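Local coordinates for protein pectinesterase A (Erwinia chrysanthemi, PDB 2NTP) that hydrolyses the methyl esters of pectin, releasing methanol and leaving galacturonate units in the polymer, the first step in maceration and soft-rotting of plant tissue, at residues 159-167 against 330-339; 262-273 against 299-310. All coordinates share one frame; numbering follows the deposited sequence.

Contact 1: residues 159-167 against 330-339; sequences SGGRSFFSD and QSKVLGDWTP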
loop_
_atom_site.group_PDB
_atom_site.type_symbol
_atom_site.label_atom_id
_atom_site.label_comp_id
_atom_site.label_asym_id
_atom_site.label_seq_id
_atom_site.Cartn_x
_atom_site.Cartn_y
_atom_site.Cartn_z
ATOM N N SER A 159 2.863 3.021 7.152
ATOM C CA SER A 159 2.878 3.404 8.564
ATOM C C SER A 159 3.871 4.546 8.807
ATOM O O SER A 159 4.599 4.937 7.904
ATOM C CB SER A 159 3.232 2.186 9.424
ATOM O OG SER A 159 3.054 2.446 10.806
ATOM N N GLY A 160 3.870 5.089 10.020
ATOM C CA GLY A 160 4.843 6.104 10.427
ATOM C C GLY A 160 4.725 7.456 9.751
ATOM O O GLY A 160 3.730 8.158 9.915
ATOM N N GLY A 161 5.760 7.821 8.995
ATOM C CA GLY A 161 5.902 9.175 8.479
ATOM C C GLY A 161 5.248 9.421 7.134
ATOM O O GLY A 161 4.159 8.908 6.855
ATOM N N ARG A 162 5.929 10.202 6.299
ATOM C CA ARG A 162 5.384 10.643 5.019
ATOM C C ARG A 162 5.908 9.814 3.861
ATOM O O ARG A 162 7.098 9.524 3.771
ATOM C CB ARG A 162 5.705 12.121 4.773
ATOM C CG ARG A 162 5.438 13.010 5.969
ATOM C CD ARG A 162 6.753 13.433 6.616
ATOM N NE ARG A 162 7.068 14.790 6.228
ATOM C CZ ARG A 162 8.205 15.432 6.482
ATOM N NH1 ARG A 162 9.217 14.849 7.123
ATOM N NH2 ARG A 162 8.321 16.678 6.067
ATOM N N SER A 163 4.997 9.428 2.975
ATOM C CA SER A 163 5.368 8.758 1.738
ATOM C C SER A 163 4.637 9.433 0.587
ATOM O O SER A 163 3.543 9.968 0.767
ATOM C CB SER A 163 4.999 7.281 1.795
ATOM O OG SER A 163 3.634 7.147 2.123
ATOM N N PHE A 164 5.248 9.404 -0.590
ATOM C CA PHE A 164 4.652 10.024 -1.772
ATOM C C PHE A 164 4.740 9.051 -2.933
ATOM O O PHE A 164 5.810 8.505 -3.214
ATOM C CB PHE A 164 5.363 11.348 -2.095
ATOM C CG PHE A 164 4.834 12.052 -3.326
ATOM C CD1 PHE A 164 3.481 12.351 -3.460
ATOM C CD2 PHE A 164 5.706 12.437 -4.340
ATOM C CE1 PHE A 164 2.996 13.008 -4.599
ATOM C CE2 PHE A 164 5.236 13.102 -5.480
ATOM C CZ PHE A 164 3.880 13.385 -5.609
ATOM N N PHE A 165 3.597 8.816 -3.572
ATOM C CA PHE A 165 3.478 7.901 -4.700
ATOM C C PHE A 165 3.005 8.691 -5.905
ATOM O O PHE A 165 1.973 9.358 -5.853
ATOM C CB PHE A 165 2.488 6.782 -4.372
ATOM C CG PHE A 165 2.912 5.928 -3.211
ATOM C CD1 PHE A 165 2.688 6.349 -1.898
ATOM C CD2 PHE A 165 3.535 4.702 -3.429
ATOM C CE1 PHE A 165 3.088 5.567 -0.822
ATOM C CE2 PHE A 165 3.934 3.906 -2.357
ATOM C CZ PHE A 165 3.715 4.342 -1.051
ATOM N N SER A 166 3.773 8.612 -6.984
ATOM C CA SER A 166 3.545 9.452 -8.154
ATOM C C SER A 166 3.615 8.615 -9.422
ATOM O O SER A 166 4.531 7.805 -9.576
ATOM C CB SER A 166 4.604 10.558 -8.187
ATOM O OG SER A 166 4.557 11.307 -9.390
ATOM N N ASP A 167 2.652 8.818 -10.326
ATOM C CA ASP A 167 2.607 8.111 -11.614
ATOM C C ASP A 167 2.669 6.606 -11.385
ATOM O O ASP A 167 3.438 5.885 -12.031
ATOM C CB ASP A 167 3.741 8.571 -12.552
ATOM C CG ASP A 167 3.780 10.082 -12.741
ATOM O OD1 ASP A 167 2.753 10.765 -12.534
ATOM O OD2 ASP A 167 4.861 10.593 -13.106
ATOM N N GLN A 330 0.056 19.278 -2.090
ATOM C CA GLN A 330 1.294 18.559 -1.779
ATOM C C GLN A 330 2.112 19.272 -0.694
ATOM O O GLN A 330 2.634 18.635 0.223
ATOM C CB GLN A 330 2.136 18.349 -3.038
ATOM C CG GLN A 330 3.393 17.520 -2.796
ATOM C CD GLN A 330 4.253 17.387 -4.024
ATOM O OE1 GLN A 330 3.770 17.051 -5.104
ATOM N NE2 GLN A 330 5.546 17.642 -3.865
ATOM N N SER A 331 2.203 20.597 -0.795
ATOM C CA SER A 331 2.941 21.400 0.177
ATOM C C SER A 331 2.423 21.211 1.606
ATOM O O SER A 331 3.210 21.063 2.548
ATOM C CB SER A 331 2.892 22.881 -0.213
ATOM O OG SER A 331 3.549 23.682 0.750
ATOM N N LYS A 332 1.103 21.209 1.764
ATOM C CA LYS A 332 0.497 21.074 3.089
ATOM C C LYS A 332 0.595 19.650 3.626
ATOM O O LYS A 332 0.891 19.445 4.802
ATOM C CB LYS A 332 -0.956 21.541 3.080
ATOM C CG LYS A 332 -1.107 23.036 2.858
ATOM C CD LYS A 332 -2.271 23.597 3.636
ATOM C CE LYS A 332 -2.254 25.117 3.605
ATOM N NZ LYS A 332 -2.887 25.686 4.826
ATOM N N VAL A 333 0.358 18.672 2.756
ATOM C CA VAL A 333 0.354 17.268 3.168
ATOM C C VAL A 333 1.759 16.786 3.540
ATOM O O VAL A 333 1.934 16.072 4.533
ATOM C CB VAL A 333 -0.286 16.356 2.087
ATOM C CG1 VAL A 333 -0.225 14.889 2.502
ATOM C CG2 VAL A 333 -1.731 16.769 1.846
ATOM N N LEU A 334 2.758 17.192 2.758
ATOM C CA LEU A 334 4.133 16.710 2.971
ATOM C C LEU A 334 5.008 17.652 3.804
ATOM O O LEU A 334 6.129 17.300 4.176
ATOM C CB LEU A 334 4.804 16.372 1.636
ATOM C CG LEU A 334 4.143 15.281 0.784
ATOM C CD1 LEU A 334 4.950 15.075 -0.479
ATOM C CD2 LEU A 334 3.990 13.955 1.544
ATOM N N GLY A 335 4.495 18.846 4.086
ATOM C CA GLY A 335 5.212 19.816 4.910
ATOM C C GLY A 335 6.524 20.262 4.296
ATOM O O GLY A 335 6.572 20.658 3.124
ATOM N N ASP A 336 7.595 20.182 5.085
ATOM C CA ASP A 336 8.905 20.671 4.649
ATOM C C ASP A 336 9.664 19.719 3.713
ATOM O O ASP A 336 10.819 19.977 3.359
ATOM C CB ASP A 336 9.779 21.104 5.847
ATOM C CG ASP A 336 10.196 19.944 6.760
ATOM O OD1 ASP A 336 9.926 18.762 6.456
ATOM O OD2 ASP A 336 10.821 20.228 7.808
ATOM N N TRP A 337 9.017 18.625 3.314
ATOM C CA TRP A 337 9.657 17.647 2.446
ATOM C C TRP A 337 9.226 17.803 0.993
ATOM O O TRP A 337 8.038 17.720 0.673
ATOM C CB TRP A 337 9.387 16.215 2.936
ATOM C CG TRP A 337 9.917 15.148 2.014
ATOM C CD1 TRP A 337 11.171 15.076 1.471
ATOM C CD2 TRP A 337 9.208 13.994 1.539
ATOM N NE1 TRP A 337 11.281 13.957 0.678
ATOM C CE2 TRP A 337 10.094 13.273 0.708
ATOM C CE3 TRP A 337 7.910 13.499 1.737
ATOM C CZ2 TRP A 337 9.725 12.083 0.071
ATOM C CZ3 TRP A 337 7.543 12.314 1.104
ATOM C CH2 TRP A 337 8.447 11.622 0.279
ATOM N N THR A 338 10.207 18.021 0.121
ATOM C CA THR A 338 9.986 18.003 -1.319
ATOM C C THR A 338 10.614 16.731 -1.886
ATOM O O THR A 338 11.845 16.613 -1.935
ATOM C CB THR A 338 10.595 19.244 -2.010
ATOM O OG1 THR A 338 10.039 20.432 -1.433
ATOM C CG2 THR A 338 10.302 19.225 -3.508
ATOM N N PRO A 339 9.772 15.756 -2.286
ATOM C CA PRO A 339 10.292 14.516 -2.858
ATOM C C PRO A 339 11.135 14.793 -4.098
ATOM O O PRO A 339 10.676 15.464 -5.026
ATOM C CB PRO A 339 9.023 13.736 -3.229
ATOM C CG PRO A 339 7.964 14.291 -2.331
ATOM C CD PRO A 339 8.300 15.751 -2.204
HETATM O O HOH W 1 11.658 16.696 7.545
#

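Contact 2: residues 262-273 against 299-310; sequences IGQTVFLNTSMD and SRFFEYKSYGAG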
loop_
_atom_site.group_PDB
_atom_site.type_symbol
_atom_site.label_atom_id
_atom_site.label_comp_id
_atom_site.label_asym_id
_atom_site.label_seq_id
_atom_site.Cartn_x
_atom_site.Cartn_y
_atom_site.Cartn_z
ATOM N N ILE A 262 -8.605 6.914 14.175
ATOM C CA ILE A 262 -9.777 7.377 13.438
ATOM C C ILE A 262 -9.280 7.836 12.071
ATOM O O ILE A 262 -8.910 9.000 11.866
ATOM C CB ILE A 262 -10.550 8.473 14.219
ATOM C CG1 ILE A 262 -11.122 7.888 15.521
ATOM C CG2 ILE A 262 -11.677 9.061 13.378
ATOM C CD1 ILE A 262 -11.386 8.916 16.605
ATOM N N GLY A 263 -9.260 6.883 11.144
ATOM C CA GLY A 263 -8.533 7.033 9.889
ATOM C C GLY A 263 -9.040 8.118 8.968
ATOM O O GLY A 263 -10.221 8.467 8.996
ATOM N N GLN A 264 -8.126 8.652 8.162
ATOM C CA GLN A 264 -8.463 9.630 7.138
ATOM C C GLN A 264 -8.148 9.088 5.751
ATOM O O GLN A 264 -7.037 8.622 5.504
ATOM C CB GLN A 264 -7.706 10.947 7.359
ATOM C CG GLN A 264 -7.978 12.003 6.280
ATOM C CD GLN A 264 -6.998 13.158 6.334
ATOM O OE1 GLN A 264 -5.919 13.105 5.740
ATOM N NE2 GLN A 264 -7.375 14.217 7.050
ATOM N N THR A 265 -9.139 9.144 4.865
ATOM C CA THR A 265 -8.916 8.967 3.434
ATOM C C THR A 265 -9.638 10.097 2.726
ATOM O O THR A 265 -10.849 10.279 2.911
ATOM C CB THR A 265 -9.452 7.622 2.901
ATOM O OG1 THR A 265 -8.779 6.544 3.555
ATOM C CG2 THR A 265 -9.211 7.510 1.402
ATOM N N VAL A 266 -8.886 10.862 1.937
ATOM C CA VAL A 266 -9.458 11.954 1.151
ATOM C C VAL A 266 -9.117 11.762 -0.323
ATOM O O VAL A 266 -7.947 11.564 -0.675
ATOM C CB VAL A 266 -8.969 13.336 1.643
ATOM C CG1 VAL A 266 -9.620 14.448 0.829
ATOM C CG2 VAL A 266 -9.280 13.520 3.128
ATOM N N PHE A 267 -10.151 11.794 -1.165
ATOM C CA PHE A 267 -9.998 11.743 -2.619
ATOM C C PHE A 267 -10.251 13.129 -3.186
ATOM O O PHE A 267 -11.292 13.727 -2.914
ATOM C CB PHE A 267 -10.996 10.767 -3.249
ATOM C CG PHE A 267 -10.706 9.323 -2.960
ATOM C CD1 PHE A 267 -11.252 8.699 -1.840
ATOM C CD2 PHE A 267 -9.896 8.573 -3.817
ATOM C CE1 PHE A 267 -10.987 7.360 -1.570
ATOM C CE2 PHE A 267 -9.627 7.232 -3.553
ATOM C CZ PHE A 267 -10.175 6.626 -2.427
ATOM N N LEU A 268 -9.307 13.627 -3.981
ATOM C CA LEU A 268 -9.494 14.900 -4.681
ATOM C C LEU A 268 -9.267 14.754 -6.179
ATOM O O LEU A 268 -8.271 14.166 -6.602
ATOM C CB LEU A 268 -8.582 15.992 -4.118
ATOM C CG LEU A 268 -8.656 16.278 -2.616
ATOM C CD1 LEU A 268 -7.482 15.605 -1.915
ATOM C CD2 LEU A 268 -8.647 17.774 -2.359
ATOM N N ASN A 269 -10.199 15.290 -6.969
ATOM C CA ASN A 269 -10.081 15.307 -8.436
ATOM C C ASN A 269 -9.728 13.932 -9.017
ATOM O O ASN A 269 -8.841 13.804 -9.874
ATOM C CB ASN A 269 -9.055 16.365 -8.870
ATOM C CG ASN A 269 -9.421 17.766 -8.393
ATOM O OD1 ASN A 269 -8.704 18.374 -7.590
ATOM N ND2 ASN A 269 -10.544 18.281 -8.883
ATOM N N THR A 270 -10.438 12.910 -8.551
ATOM C CA THR A 270 -10.131 11.528 -8.899
ATOM C C THR A 270 -11.302 10.863 -9.627
ATOM O O THR A 270 -12.452 11.012 -9.224
ATOM C CB THR A 270 -9.695 10.746 -7.632
ATOM O OG1 THR A 270 -8.389 11.190 -7.253
ATOM C CG2 THR A 270 -9.651 9.238 -7.872
ATOM N N SER A 271 -10.999 10.150 -10.709
ATOM C CA SER A 271 -12.031 9.422 -11.447
ATOM C C SER A 271 -12.350 8.106 -10.749
ATOM O O SER A 271 -11.478 7.486 -10.141
ATOM C CB SER A 271 -11.626 9.173 -12.900
ATOM O OG SER A 271 -10.534 8.290 -12.994
ATOM N N MET A 272 -13.608 7.692 -10.833
ATOM C CA MET A 272 -14.052 6.453 -10.205
ATOM C C MET A 272 -15.023 5.750 -11.125
ATOM O O MET A 272 -16.022 6.343 -11.534
ATOM C CB MET A 272 -14.746 6.741 -8.873
ATOM C CG MET A 272 -13.877 7.414 -7.838
ATOM S SD MET A 272 -14.816 7.962 -6.411
ATOM C CE MET A 272 -13.484 8.660 -5.441
ATOM N N ASP A 273 -14.741 4.490 -11.442
ATOM C CA ASP A 273 -15.704 3.671 -12.173
ATOM C C ASP A 273 -16.815 3.190 -11.239
ATOM O O ASP A 273 -16.739 3.372 -10.015
ATOM C CB ASP A 273 -15.020 2.492 -12.870
ATOM C CG ASP A 273 -15.780 2.020 -14.111
ATOM O OD1 ASP A 273 -16.916 2.497 -14.376
ATOM O OD2 ASP A 273 -15.233 1.164 -14.835
ATOM N N SER A 299 -15.595 8.606 10.885
ATOM C CA SER A 299 -14.221 8.606 10.392
ATOM C C SER A 299 -13.990 9.793 9.454
ATOM O O SER A 299 -14.944 10.464 9.053
ATOM C CB SER A 299 -13.925 7.286 9.678
ATOM O OG SER A 299 -14.273 6.188 10.508
ATOM N N ARG A 300 -12.730 10.044 9.102
ATOM C CA ARG A 300 -12.372 11.216 8.296
ATOM C C ARG A 300 -12.327 10.849 6.814
ATOM O O ARG A 300 -11.259 10.793 6.195
ATOM C CB ARG A 300 -11.059 11.843 8.781
ATOM C CG ARG A 300 -11.139 12.417 10.191
ATOM C CD ARG A 300 -9.797 12.943 10.663
ATOM N NE ARG A 300 -8.886 11.874 11.070
ATOM C CZ ARG A 300 -7.612 12.061 11.408
ATOM N NH1 ARG A 300 -7.081 13.279 11.374
ATOM N NH2 ARG A 300 -6.864 11.033 11.769
ATOM N N PHE A 301 -13.513 10.588 6.270
ATOM C CA PHE A 301 -13.679 10.108 4.901
ATOM C C PHE A 301 -14.325 11.190 4.037
ATOM O O PHE A 301 -15.495 11.541 4.247
ATOM C CB PHE A 301 -14.579 8.867 4.890
ATOM C CG PHE A 301 -13.964 7.623 5.501
ATOM C CD1 PHE A 301 -12.598 7.522 5.752
ATOM C CD2 PHE A 301 -14.774 6.519 5.773
ATOM C CE1 PHE A 301 -12.055 6.351 6.297
ATOM C CE2 PHE A 301 -14.239 5.340 6.310
ATOM C CZ PHE A 301 -12.877 5.259 6.573
ATOM N N PHE A 302 -13.571 11.716 3.070
ATOM C CA PHE A 302 -14.056 12.834 2.249
ATOM C C PHE A 302 -13.684 12.721 0.781
ATOM O O PHE A 302 -12.706 12.064 0.426
ATOM C CB PHE A 302 -13.523 14.169 2.779
ATOM C CG PHE A 302 -13.875 14.446 4.212
ATOM C CD1 PHE A 302 -15.128 14.956 4.549
ATOM C CD2 PHE A 302 -12.951 14.208 5.224
ATOM C CE1 PHE A 302 -15.455 15.216 5.882
ATOM C CE2 PHE A 302 -13.272 14.461 6.559
ATOM C CZ PHE A 302 -14.527 14.966 6.884
ATOM N N GLU A 303 -14.469 13.393 -0.061
ATOM C CA GLU A 303 -14.174 13.529 -1.480
ATOM C C GLU A 303 -14.235 14.991 -1.904
ATOM O O GLU A 303 -14.888 15.815 -1.259
ATOM C CB GLU A 303 -15.170 12.736 -2.323
ATOM C CG GLU A 303 -14.998 11.237 -2.265
ATOM C CD GLU A 303 -16.160 10.523 -2.911
ATOM O OE1 GLU A 303 -17.135 10.218 -2.198
ATOM O OE2 GLU A 303 -16.107 10.294 -4.136
ATOM N N TYR A 304 -13.557 15.294 -3.003
ATOM C CA TYR A 304 -13.640 16.601 -3.621
ATOM C C TYR A 304 -13.585 16.416 -5.129
ATOM O O TYR A 304 -12.597 15.923 -5.663
ATOM C CB TYR A 304 -12.502 17.506 -3.142
ATOM C CG TYR A 304 -12.523 18.891 -3.759
ATOM C CD1 TYR A 304 -13.447 19.851 -3.343
ATOM C CD2 TYR A 304 -11.613 19.241 -4.757
ATOM C CE1 TYR A 304 -13.462 21.125 -3.906
ATOM C CE2 TYR A 304 -11.617 20.514 -5.327
ATOM C CZ TYR A 304 -12.545 21.449 -4.897
ATOM O OH TYR A 304 -12.551 22.707 -5.463
ATOM N N LYS A 305 -14.676 16.783 -5.791
ATOM C CA LYS A 305 -14.779 16.757 -7.252
ATOM C C LYS A 305 -14.387 15.413 -7.883
ATOM O O LYS A 305 -13.660 15.363 -8.878
ATOM C CB LYS A 305 -14.013 17.941 -7.868
ATOM C CG LYS A 305 -14.565 19.282 -7.399
ATOM C CD LYS A 305 -13.982 20.459 -8.152
ATOM C CE LYS A 305 -14.768 21.723 -7.824
ATOM N NZ LYS A 305 -14.294 22.918 -8.582
ATOM N N SER A 306 -14.880 14.324 -7.293
ATOM C CA SER A 306 -14.772 13.025 -7.935
ATOM C C SER A 306 -15.560 13.063 -9.244
ATOM O O SER A 306 -16.503 13.843 -9.391
ATOM C CB SER A 306 -15.295 11.912 -7.027
ATOM O OG SER A 306 -14.551 11.832 -5.826
ATOM N N TYR A 307 -15.155 12.242 -10.201
ATOM C CA TYR A 307 -15.893 12.128 -11.456
ATOM C C TYR A 307 -15.895 10.677 -11.931
ATOM O O TYR A 307 -15.293 9.812 -11.291
ATOM C CB TYR A 307 -15.362 13.118 -12.509
ATOM C CG TYR A 307 -13.922 12.917 -12.921
ATOM C CD1 TYR A 307 -12.872 13.309 -12.083
ATOM C CD2 TYR A 307 -13.608 12.363 -14.158
ATOM C CE1 TYR A 307 -11.540 13.128 -12.462
ATOM C CE2 TYR A 307 -12.284 12.187 -14.552
ATOM C CZ TYR A 307 -11.257 12.568 -13.698
ATOM O OH TYR A 307 -9.944 12.378 -14.085
ATOM N N GLY A 308 -16.599 10.402 -13.024
ATOM C CA GLY A 308 -16.809 9.021 -13.468
ATOM C C GLY A 308 -18.024 8.403 -12.802
ATOM O O GLY A 308 -18.558 8.954 -11.836
ATOM N N ALA A 309 -18.445 7.241 -13.304
ATOM C CA ALA A 309 -19.709 6.625 -12.891
ATOM C C ALA A 309 -19.817 6.284 -11.398
ATOM O O ALA A 309 -20.923 6.209 -10.859
ATOM C CB ALA A 309 -20.012 5.403 -13.749
ATOM N N GLY A 310 -18.680 6.094 -10.733
ATOM C CA GLY A 310 -18.676 5.808 -9.292
ATOM C C GLY A 310 -18.721 7.041 -8.406
ATOM O O GLY A 310 -18.683 6.935 -7.179
HETATM O O HOH W 2 -8.044 12.238 -12.121
HETATM O O HOH W 3 -12.184 16.978 -10.678
HETATM O O HOH W 4 -12.037 12.907 -6.065
#

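Contact 1: residues 159-167 against 330-339
The carbonyl oxygen of Leu334 is gripped by two donors: Arg162 NH2, on strand 162-166, 3.0 Å from Leu334 O, and Trp337 N, whose bond closes the type II' turn Leu334-Trp337 that follows helix 330-334. Arg162 NE adds a weak bond to the same oxygen. The guanidinium thus meets the Leu334 carbonyl in its own plane, while NH2 also forms a salt bridge with Asp336 OD1 at 2.7 Å, approached nearly along its C-O axis. A water joins NH1 to that same OD1, and Asp140 holds NH1 in a further salt bridge. Bends at chi2 (106°) and chi3 (102°) turn the guanidinium edge toward the turn, with Trp337 CB against one face, 3.3 Å from NH2. Two residues along the strand, at Phe164, the contact turns apolar. Phe164 CD2 packs on Pro339 CG at 3.5 Å, Phe164 CB touches Trp337 CH2, and Leu334 CD1 lies 4.1 Å from Phe164 CB; Pro339 CG also rests on a face of the indole. All this lies on the parallel beta-helix, beside Leu184 and Tyr143 of the adjacent strands. One guanidinium thus ties together two acceptors of the turn, Leu334 O and Asp336 OD1, which probably offset part of its charge.

Contact 2: residues 262-273 against 299-310
Ser271 CB lies over one face of the Tyr307 ring, 3.7 Å from its centroid in a CH-pi contact, while the carbonyls of Asn269 and Lys305 border the ring edge. Chi1 of 62° sets this ring above its own main chain, and a water links its OH to Asn269 O. Lys305 CG covers the centre of the Tyr304 ring, Ser299 CB that of Phe301. At the other end Gln264 CB sits over a face of the Arg300 guanidinium, whose edge takes Ile262 O in plane: NE (3.0 Å) and NH2 (2.9 Å) both bond to that oxygen, and Gln216 O and Asn213 O receive further bonds from NH1 and NH2. Between these ends strands 264-268 and 300-304 run parallel, axes 7° apart, as successive coils of the right-handed parallel beta-helix of pectinesterases. The amides of Arg300, Thr265, Phe302, Phe267, Tyr304 and Asn269 bond in turn to O of Gly263, Arg300, Thr265, Phe302, Phe267 and Tyr304. Val266 pairs with Phe302 on one face, Phe267 with Glu303 on the other. Asn269 and Lys305 turn the chains together, a water bridging Asn269 ND2 to Lys305 O. Bonding then resumes with Tyr307 N to Thr270 O, Met272 N to Tyr307 O and Gly310 N to Met272 O. The straight Met272 chain sets CE 3.4 Å from Glu303 OE2, which Ser306 OG also reaches; Arg317 pairs with OE1.

Overall arrangement
Both contacts belong to the same long parallel sheet of the beta-helix, with centres 18 Å apart and no direct touch. Contact 2 joins its last two strands, 264-268 and 300-304, edge to edge, and continues round the corner to strand 271-272 of another sheet; main-chain hydrogen bonds dominate and paired side chains lie next to each other in register. Contact 1 instead lays a helix and the C-terminal tail on side chains of strand 162-166, mid-sheet; its polar bonds come from one arginine, the rest is apolar packing. Each is partly buried, with 1073 Å² in contact 2 against 391 Å². Contact 1 lies away from the annotated sites; in contact 2 the Phe301 side chain lies about 5 Å from that of substrate-binding Arg243, though about 12 Å from the bound sugar.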